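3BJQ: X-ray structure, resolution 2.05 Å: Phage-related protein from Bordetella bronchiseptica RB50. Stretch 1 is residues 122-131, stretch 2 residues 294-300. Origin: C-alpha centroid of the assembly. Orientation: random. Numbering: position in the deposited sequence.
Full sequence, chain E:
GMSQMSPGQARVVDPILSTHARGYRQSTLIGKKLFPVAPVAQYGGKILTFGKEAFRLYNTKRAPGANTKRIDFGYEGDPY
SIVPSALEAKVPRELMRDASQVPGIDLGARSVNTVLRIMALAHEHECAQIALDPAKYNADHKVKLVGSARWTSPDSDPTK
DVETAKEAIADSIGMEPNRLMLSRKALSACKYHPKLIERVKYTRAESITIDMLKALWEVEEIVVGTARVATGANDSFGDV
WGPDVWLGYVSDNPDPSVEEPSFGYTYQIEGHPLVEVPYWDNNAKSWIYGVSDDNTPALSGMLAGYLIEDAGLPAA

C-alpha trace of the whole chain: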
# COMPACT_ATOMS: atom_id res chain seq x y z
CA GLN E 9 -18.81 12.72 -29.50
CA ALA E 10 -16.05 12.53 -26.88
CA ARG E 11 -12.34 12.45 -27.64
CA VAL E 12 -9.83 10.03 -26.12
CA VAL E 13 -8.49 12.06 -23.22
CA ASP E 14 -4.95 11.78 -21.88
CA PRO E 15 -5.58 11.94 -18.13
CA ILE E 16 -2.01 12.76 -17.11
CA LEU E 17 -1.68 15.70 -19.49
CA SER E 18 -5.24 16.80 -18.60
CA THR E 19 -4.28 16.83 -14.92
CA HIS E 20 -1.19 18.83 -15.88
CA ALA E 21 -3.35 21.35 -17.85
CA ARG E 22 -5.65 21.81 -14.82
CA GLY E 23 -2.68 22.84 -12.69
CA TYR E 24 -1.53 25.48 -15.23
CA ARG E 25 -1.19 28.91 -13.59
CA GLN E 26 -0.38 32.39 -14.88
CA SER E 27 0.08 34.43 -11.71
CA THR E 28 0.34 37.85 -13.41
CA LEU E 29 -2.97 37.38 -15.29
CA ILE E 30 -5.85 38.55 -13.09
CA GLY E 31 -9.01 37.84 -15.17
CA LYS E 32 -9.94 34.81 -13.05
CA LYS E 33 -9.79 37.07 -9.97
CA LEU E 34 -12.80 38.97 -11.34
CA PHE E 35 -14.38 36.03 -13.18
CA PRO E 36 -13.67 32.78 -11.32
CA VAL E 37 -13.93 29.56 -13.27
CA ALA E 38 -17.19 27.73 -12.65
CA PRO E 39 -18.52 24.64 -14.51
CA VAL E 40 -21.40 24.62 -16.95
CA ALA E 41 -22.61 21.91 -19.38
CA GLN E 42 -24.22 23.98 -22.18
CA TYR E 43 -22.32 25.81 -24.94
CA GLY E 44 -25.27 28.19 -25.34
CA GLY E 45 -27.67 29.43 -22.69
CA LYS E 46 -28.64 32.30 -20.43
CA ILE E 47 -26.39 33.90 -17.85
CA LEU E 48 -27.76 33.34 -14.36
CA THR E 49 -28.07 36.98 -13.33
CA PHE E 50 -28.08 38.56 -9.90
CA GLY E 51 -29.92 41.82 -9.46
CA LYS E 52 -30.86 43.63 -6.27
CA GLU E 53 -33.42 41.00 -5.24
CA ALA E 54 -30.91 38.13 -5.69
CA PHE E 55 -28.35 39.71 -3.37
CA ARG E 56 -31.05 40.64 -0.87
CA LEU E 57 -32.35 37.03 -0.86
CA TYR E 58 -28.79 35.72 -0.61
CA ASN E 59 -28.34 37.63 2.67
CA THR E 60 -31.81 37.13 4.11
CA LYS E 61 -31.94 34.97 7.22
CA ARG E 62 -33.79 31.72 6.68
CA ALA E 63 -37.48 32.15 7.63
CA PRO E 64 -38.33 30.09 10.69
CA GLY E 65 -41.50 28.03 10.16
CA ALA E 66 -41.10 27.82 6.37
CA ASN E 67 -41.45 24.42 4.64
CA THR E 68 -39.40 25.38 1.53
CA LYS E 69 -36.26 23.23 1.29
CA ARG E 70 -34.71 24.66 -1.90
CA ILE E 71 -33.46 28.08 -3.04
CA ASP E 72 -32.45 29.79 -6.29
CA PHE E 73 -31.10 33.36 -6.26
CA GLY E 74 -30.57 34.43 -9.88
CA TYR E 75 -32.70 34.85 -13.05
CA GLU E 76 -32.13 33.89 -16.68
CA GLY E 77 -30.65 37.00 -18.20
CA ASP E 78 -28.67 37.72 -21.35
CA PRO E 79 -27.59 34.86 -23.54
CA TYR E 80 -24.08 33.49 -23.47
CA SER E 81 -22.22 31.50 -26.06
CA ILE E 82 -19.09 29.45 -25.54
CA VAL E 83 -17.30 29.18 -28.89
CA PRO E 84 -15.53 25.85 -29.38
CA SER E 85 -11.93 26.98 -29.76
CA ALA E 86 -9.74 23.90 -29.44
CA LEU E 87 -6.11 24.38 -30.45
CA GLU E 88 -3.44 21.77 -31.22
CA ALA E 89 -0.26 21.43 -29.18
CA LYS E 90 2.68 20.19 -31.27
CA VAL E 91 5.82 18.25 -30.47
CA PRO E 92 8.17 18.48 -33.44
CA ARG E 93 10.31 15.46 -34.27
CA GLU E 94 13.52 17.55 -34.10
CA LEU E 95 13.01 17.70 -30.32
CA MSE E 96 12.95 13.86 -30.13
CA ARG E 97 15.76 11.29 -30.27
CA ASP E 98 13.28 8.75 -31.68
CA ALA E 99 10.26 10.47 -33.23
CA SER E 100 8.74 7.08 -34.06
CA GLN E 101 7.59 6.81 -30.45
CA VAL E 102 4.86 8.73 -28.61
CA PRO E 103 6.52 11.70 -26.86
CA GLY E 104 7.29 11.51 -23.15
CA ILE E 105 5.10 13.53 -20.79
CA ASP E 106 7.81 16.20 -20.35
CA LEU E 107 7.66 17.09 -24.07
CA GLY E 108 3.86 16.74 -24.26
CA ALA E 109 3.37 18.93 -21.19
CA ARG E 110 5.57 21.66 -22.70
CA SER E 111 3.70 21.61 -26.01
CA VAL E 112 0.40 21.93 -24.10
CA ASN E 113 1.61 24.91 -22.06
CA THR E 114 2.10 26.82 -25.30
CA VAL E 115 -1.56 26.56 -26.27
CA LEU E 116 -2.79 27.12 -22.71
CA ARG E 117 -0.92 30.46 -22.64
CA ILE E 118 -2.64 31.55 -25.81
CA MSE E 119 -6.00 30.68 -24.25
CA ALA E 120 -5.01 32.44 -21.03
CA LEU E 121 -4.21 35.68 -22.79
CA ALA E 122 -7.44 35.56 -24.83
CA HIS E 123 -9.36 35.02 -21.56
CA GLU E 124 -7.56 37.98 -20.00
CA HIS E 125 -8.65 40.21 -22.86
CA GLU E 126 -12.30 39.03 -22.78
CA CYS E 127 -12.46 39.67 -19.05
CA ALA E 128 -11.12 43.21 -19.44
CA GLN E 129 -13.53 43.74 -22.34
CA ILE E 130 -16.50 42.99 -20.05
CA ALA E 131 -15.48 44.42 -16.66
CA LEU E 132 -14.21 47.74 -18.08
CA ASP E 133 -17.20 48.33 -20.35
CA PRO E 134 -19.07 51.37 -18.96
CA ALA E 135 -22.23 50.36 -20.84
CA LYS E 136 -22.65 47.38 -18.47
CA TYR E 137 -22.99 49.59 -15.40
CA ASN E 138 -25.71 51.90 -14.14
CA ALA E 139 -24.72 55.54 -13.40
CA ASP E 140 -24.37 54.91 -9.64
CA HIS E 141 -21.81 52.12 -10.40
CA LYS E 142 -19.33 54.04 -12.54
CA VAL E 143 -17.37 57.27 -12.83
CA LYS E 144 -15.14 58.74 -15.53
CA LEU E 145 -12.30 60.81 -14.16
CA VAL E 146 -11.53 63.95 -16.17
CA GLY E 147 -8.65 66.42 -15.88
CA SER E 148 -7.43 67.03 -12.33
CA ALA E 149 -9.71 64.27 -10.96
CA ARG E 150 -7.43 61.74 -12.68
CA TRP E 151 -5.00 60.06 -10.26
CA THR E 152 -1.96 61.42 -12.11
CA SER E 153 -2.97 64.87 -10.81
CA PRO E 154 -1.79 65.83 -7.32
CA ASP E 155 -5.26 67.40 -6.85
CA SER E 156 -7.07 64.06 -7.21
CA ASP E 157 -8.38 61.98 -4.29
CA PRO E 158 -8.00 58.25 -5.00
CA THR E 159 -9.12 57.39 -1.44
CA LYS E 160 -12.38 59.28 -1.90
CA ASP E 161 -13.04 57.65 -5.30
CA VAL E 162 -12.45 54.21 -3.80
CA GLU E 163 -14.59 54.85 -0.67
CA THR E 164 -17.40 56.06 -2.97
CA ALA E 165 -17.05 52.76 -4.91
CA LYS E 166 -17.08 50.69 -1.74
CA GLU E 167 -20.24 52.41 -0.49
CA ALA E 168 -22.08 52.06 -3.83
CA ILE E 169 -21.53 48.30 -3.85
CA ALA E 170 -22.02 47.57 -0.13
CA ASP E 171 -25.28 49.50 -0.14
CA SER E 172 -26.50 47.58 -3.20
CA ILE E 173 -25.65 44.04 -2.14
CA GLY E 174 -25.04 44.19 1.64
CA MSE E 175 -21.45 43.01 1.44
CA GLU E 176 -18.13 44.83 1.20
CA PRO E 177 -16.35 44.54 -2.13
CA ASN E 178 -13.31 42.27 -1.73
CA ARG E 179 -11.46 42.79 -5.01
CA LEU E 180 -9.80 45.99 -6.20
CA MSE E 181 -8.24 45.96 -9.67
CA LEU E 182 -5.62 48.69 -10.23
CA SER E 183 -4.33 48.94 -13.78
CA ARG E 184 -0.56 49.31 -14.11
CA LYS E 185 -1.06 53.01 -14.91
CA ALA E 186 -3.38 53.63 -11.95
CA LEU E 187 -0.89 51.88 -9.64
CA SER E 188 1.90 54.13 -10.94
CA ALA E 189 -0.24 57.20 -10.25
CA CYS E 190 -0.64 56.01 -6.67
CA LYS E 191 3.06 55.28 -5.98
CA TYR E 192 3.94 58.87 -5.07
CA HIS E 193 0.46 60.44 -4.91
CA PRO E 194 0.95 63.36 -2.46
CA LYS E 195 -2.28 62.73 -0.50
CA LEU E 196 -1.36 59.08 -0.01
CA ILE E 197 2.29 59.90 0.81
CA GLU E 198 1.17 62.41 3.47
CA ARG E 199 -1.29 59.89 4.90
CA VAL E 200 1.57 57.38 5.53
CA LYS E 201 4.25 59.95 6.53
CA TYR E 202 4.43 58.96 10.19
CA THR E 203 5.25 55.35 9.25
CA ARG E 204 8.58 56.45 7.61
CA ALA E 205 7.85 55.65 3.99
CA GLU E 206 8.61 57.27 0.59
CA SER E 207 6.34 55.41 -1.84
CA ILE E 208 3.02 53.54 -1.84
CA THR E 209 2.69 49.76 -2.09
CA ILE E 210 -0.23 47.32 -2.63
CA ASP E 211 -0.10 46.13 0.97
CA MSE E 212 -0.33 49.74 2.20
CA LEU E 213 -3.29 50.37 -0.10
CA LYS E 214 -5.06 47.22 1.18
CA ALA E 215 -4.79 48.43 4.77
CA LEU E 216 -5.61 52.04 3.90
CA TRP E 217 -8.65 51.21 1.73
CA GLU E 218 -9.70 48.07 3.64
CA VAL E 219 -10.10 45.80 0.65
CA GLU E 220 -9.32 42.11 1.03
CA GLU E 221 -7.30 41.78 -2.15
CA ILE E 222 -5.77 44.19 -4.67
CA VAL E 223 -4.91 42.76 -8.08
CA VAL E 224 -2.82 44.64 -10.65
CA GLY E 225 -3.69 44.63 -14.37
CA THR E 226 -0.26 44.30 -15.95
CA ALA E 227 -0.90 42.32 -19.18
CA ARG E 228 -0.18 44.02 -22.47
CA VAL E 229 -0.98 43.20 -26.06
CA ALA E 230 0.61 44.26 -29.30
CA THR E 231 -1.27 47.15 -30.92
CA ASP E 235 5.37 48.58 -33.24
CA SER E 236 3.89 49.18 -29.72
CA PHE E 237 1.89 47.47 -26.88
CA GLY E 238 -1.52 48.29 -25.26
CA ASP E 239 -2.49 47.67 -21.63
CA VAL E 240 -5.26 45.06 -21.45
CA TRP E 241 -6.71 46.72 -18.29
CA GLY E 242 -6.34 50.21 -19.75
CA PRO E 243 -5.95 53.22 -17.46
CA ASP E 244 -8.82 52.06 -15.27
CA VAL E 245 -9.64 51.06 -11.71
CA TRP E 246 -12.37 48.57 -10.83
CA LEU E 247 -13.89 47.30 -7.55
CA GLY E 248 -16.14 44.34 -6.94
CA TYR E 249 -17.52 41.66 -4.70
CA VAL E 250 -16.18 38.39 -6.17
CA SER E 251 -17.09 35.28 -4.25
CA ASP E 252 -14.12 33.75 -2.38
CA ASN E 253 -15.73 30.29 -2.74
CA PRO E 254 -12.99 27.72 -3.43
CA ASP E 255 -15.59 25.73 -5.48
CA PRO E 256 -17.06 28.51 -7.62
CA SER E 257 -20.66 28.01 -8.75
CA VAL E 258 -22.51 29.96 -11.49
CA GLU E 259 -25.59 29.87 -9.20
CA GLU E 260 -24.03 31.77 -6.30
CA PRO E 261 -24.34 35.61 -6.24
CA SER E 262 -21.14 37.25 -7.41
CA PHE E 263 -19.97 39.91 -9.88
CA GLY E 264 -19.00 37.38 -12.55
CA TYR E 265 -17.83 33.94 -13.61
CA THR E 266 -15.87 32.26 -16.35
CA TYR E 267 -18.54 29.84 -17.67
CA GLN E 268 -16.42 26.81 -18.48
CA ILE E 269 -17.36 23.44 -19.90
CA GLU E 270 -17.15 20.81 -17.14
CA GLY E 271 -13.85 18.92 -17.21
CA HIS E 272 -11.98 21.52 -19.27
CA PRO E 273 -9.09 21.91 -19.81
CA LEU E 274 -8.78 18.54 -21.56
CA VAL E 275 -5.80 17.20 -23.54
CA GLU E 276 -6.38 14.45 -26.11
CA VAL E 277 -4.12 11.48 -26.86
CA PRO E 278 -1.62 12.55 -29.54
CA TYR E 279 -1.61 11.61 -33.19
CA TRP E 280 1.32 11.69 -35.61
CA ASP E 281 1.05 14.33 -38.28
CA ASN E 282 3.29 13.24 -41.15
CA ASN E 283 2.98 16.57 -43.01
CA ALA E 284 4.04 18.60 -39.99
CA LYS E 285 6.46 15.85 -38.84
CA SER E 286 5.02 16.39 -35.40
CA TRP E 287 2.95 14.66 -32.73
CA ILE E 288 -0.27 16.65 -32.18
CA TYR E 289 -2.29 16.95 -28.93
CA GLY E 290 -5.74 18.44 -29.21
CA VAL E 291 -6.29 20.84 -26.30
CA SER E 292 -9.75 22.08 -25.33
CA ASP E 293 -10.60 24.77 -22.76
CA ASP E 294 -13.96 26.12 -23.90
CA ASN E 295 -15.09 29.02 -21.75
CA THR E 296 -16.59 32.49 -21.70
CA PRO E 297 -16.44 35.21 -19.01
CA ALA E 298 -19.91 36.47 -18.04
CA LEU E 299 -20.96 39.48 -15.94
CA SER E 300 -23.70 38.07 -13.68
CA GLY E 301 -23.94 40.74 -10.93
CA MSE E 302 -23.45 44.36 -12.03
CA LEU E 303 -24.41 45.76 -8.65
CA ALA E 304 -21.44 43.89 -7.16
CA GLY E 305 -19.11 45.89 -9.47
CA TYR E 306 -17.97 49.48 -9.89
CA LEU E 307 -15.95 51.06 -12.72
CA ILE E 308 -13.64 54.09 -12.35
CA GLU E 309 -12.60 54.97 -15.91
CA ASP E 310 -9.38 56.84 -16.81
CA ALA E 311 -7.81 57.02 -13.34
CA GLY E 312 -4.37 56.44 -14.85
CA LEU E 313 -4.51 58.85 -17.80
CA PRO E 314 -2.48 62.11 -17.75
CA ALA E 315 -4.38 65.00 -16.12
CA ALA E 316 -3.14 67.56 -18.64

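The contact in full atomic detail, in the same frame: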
# COMPACT_ATOMS: atom_id res chain seq x y z
N ALA E 122 -6.15 35.25 -24.23
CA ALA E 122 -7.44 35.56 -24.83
C ALA E 122 -8.50 35.75 -23.74
O ALA E 122 -9.33 36.66 -23.81
CB ALA E 122 -7.87 34.47 -25.77
N HIS E 123 -8.45 34.90 -22.72
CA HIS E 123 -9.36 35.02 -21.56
C HIS E 123 -9.16 36.36 -20.83
O HIS E 123 -10.11 37.02 -20.46
CB HIS E 123 -9.13 33.85 -20.61
CG HIS E 123 -9.96 33.92 -19.38
ND1 HIS E 123 -9.47 34.41 -18.19
CD2 HIS E 123 -11.25 33.61 -19.16
CE1 HIS E 123 -10.42 34.37 -17.28
NE2 HIS E 123 -11.51 33.88 -17.83
N GLU E 124 -7.90 36.72 -20.63
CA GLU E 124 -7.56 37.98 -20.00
C GLU E 124 -8.19 39.16 -20.74
O GLU E 124 -8.75 40.08 -20.13
CB GLU E 124 -6.03 38.16 -19.96
CG GLU E 124 -5.58 39.36 -19.08
CD GLU E 124 -5.58 39.03 -17.55
OE1 GLU E 124 -6.14 37.99 -17.16
OE2 GLU E 124 -5.00 39.81 -16.74
N HIS E 125 -8.09 39.14 -22.06
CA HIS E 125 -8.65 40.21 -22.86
C HIS E 125 -10.20 40.24 -22.82
O HIS E 125 -10.81 41.31 -22.74
CB HIS E 125 -8.16 40.07 -24.30
CG HIS E 125 -8.57 41.23 -25.17
ND1 HIS E 125 -9.83 41.33 -25.72
CD2 HIS E 125 -7.91 42.36 -25.51
CE1 HIS E 125 -9.91 42.46 -26.40
NE2 HIS E 125 -8.76 43.11 -26.28
N GLU E 126 -10.84 39.08 -22.87
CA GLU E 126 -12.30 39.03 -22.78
C GLU E 126 -12.84 39.48 -21.42
O GLU E 126 -13.91 40.04 -21.33
CB GLU E 126 -12.86 37.66 -23.15
CG GLU E 126 -13.54 37.69 -24.51
CD GLU E 126 -14.52 38.90 -24.63
OE1 GLU E 126 -15.35 39.10 -23.70
OE2 GLU E 126 -14.42 39.66 -25.62
N CYS E 127 -12.09 39.21 -20.37
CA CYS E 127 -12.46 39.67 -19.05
C CYS E 127 -12.41 41.20 -18.96
O CYS E 127 -13.34 41.84 -18.46
CB CYS E 127 -11.53 39.05 -18.02
SG CYS E 127 -11.83 37.29 -17.73
N ALA E 128 -11.30 41.77 -19.43
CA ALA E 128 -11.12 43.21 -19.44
C ALA E 128 -12.21 43.85 -20.27
O ALA E 128 -12.73 44.91 -19.90
CB ALA E 128 -9.72 43.59 -19.98
N GLN E 129 -12.56 43.21 -21.38
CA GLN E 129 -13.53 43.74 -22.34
C GLN E 129 -14.92 43.87 -21.71
O GLN E 129 -15.67 44.79 -22.05
CB GLN E 129 -13.53 42.84 -23.58
CG GLN E 129 -14.18 43.39 -24.83
CD GLN E 129 -13.44 44.58 -25.43
OE1 GLN E 129 -12.31 44.89 -25.04
NE2 GLN E 129 -14.08 45.24 -26.40
N ILE E 130 -15.23 42.98 -20.75
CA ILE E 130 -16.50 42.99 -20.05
C ILE E 130 -16.47 43.90 -18.83
O ILE E 130 -17.30 44.79 -18.71
CB ILE E 130 -16.91 41.57 -19.58
CG1 ILE E 130 -17.22 40.68 -20.78
CG2 ILE E 130 -18.14 41.64 -18.71
CD1 ILE E 130 -17.36 39.26 -20.38
N ALA E 131 -15.53 43.66 -17.93
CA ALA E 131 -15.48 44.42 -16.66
C ALA E 131 -15.29 45.92 -16.85
O ALA E 131 -15.85 46.70 -16.08
CB ALA E 131 -14.42 43.88 -15.76
N ASP E 294 -12.87 25.32 -23.37
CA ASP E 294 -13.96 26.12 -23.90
C ASP E 294 -14.64 26.86 -22.75
O ASP E 294 -15.13 26.25 -21.80
CB ASP E 294 -14.99 25.23 -24.62
CG ASP E 294 -14.45 24.63 -25.93
OD1 ASP E 294 -13.58 25.26 -26.57
OD2 ASP E 294 -14.95 23.56 -26.33
N ASN E 295 -14.63 28.18 -22.84
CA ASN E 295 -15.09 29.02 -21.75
C ASN E 295 -15.53 30.38 -22.26
O ASN E 295 -15.24 30.76 -23.40
CB ASN E 295 -13.96 29.21 -20.73
CG ASN E 295 -12.85 30.16 -21.23
OD1 ASN E 295 -12.87 31.36 -20.92
ND2 ASN E 295 -11.89 29.62 -21.99
N THR E 296 -16.27 31.10 -21.43
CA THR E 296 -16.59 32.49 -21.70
C THR E 296 -16.82 33.20 -20.37
O THR E 296 -17.56 32.70 -19.54
CB THR E 296 -17.84 32.63 -22.63
OG1 THR E 296 -17.81 33.92 -23.26
CG2 THR E 296 -19.16 32.46 -21.88
N PRO E 297 -16.11 34.32 -20.12
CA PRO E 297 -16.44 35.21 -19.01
C PRO E 297 -17.84 35.81 -19.16
O PRO E 297 -18.25 36.14 -20.26
CB PRO E 297 -15.40 36.33 -19.13
CG PRO E 297 -14.25 35.70 -19.85
CD PRO E 297 -14.88 34.76 -20.83
N ALA E 298 -18.55 35.96 -18.04
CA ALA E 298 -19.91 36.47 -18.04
C ALA E 298 -20.07 37.40 -16.82
O ALA E 298 -19.64 37.06 -15.73
CB ALA E 298 -20.89 35.33 -17.98
N LEU E 299 -20.66 38.57 -17.03
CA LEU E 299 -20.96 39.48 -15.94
C LEU E 299 -22.35 39.02 -15.46
O LEU E 299 -23.29 39.05 -16.21
CB LEU E 299 -20.96 40.94 -16.43
CG LEU E 299 -20.68 41.99 -15.35
CD1 LEU E 299 -20.34 43.35 -15.97
CD2 LEU E 299 -21.83 42.11 -14.42
N SER E 300 -22.44 38.55 -14.23
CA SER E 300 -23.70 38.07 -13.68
C SER E 300 -24.30 39.07 -12.70
O SER E 300 -25.50 39.15 -12.61
CB SER E 300 -23.51 36.68 -13.02
OG SER E 300 -22.37 36.63 -12.17

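A helix, 122-131, lies along a short strand, 295-299, with the two chain directions only 18° apart and the axes 8.3 Å apart at closest approach. No hydrogen bond crosses between them. The contact is built from packing, and its rules lie in how a few side chains are placed.

The strand supplies the alternation. Asn295, Pro297 and Leu299 point their CA-to-CB bonds toward the helix, while Thr296 and Ala298 point away. The helix answers with residues spaced three or four apart: His123, Cys127 and Ile130, with Glu126 adding a smaller share, 17 Å². Near-parallel axes let the two periodicities run together, so that Cys127 lies beside Pro297 and Ile130 beside Leu299.

Pro297 is the hub, with 92 Å² covered by the helix. Its ring, puckered C-gamma exo, offers a compact apolar surface; Pro297 CG lies 3.6 Å from Cys127 SG, 3.7 Å from His123 CD2 and 4.1 Å from Glu126 CB. The close CA spacing here, 6.0 Å between Cys127 CA and Pro297 CA, suits two short side chains. The CA-to-CB bond of Cys127 points sideways to the strand, and its m rotamer (-73°) puts SG against the ring.

Ile130 is the main helix contribution, with 76 Å² covered. It points toward the strand and adopts the m, t conformation, a common one on helices, which extends CD1 and lets the side chain span two strand residues. Ile130 CD1 packs 3.7 Å from Pro297 CB and comes within 3.2 Å of Pro297 O, a tight approach of a methyl to a carbonyl oxygen. The other branch reaches further along the strand, where Ile130 CG2 lies 3.7 Å from Leu299 CB. Leu299, at t, t (-155° and 165°), packs on the isoleucine with more than its base: Leu299 CD1 also lies 3.9 Å from Ile130 CG2.

His123 shows a different solution. Its CA-to-CB bond points sideways, but chi1 at 178° (t) and chi2 at -98° bring the imidazole nearer the strand. Asn295 OD1 sits at the ring edge, near its plane, 3.3 Å from His123 CD2; a carbon-bound hydrogen in that position can favourably face an amide oxygen. NE2 is hydrogen-bonded elsewhere in the structure, which helps fix the ring. Asn295 uses a p rotamer (74°), and its ND2 is hydrogen-bonded to a residue just outside the stretch, so the amide too is held.

Glu126 contributes through its aliphatic base: the contact to Pro297 CG is made by CB, while chi1 sits between wells at -107° and the carboxylate lies farther from the proline ring.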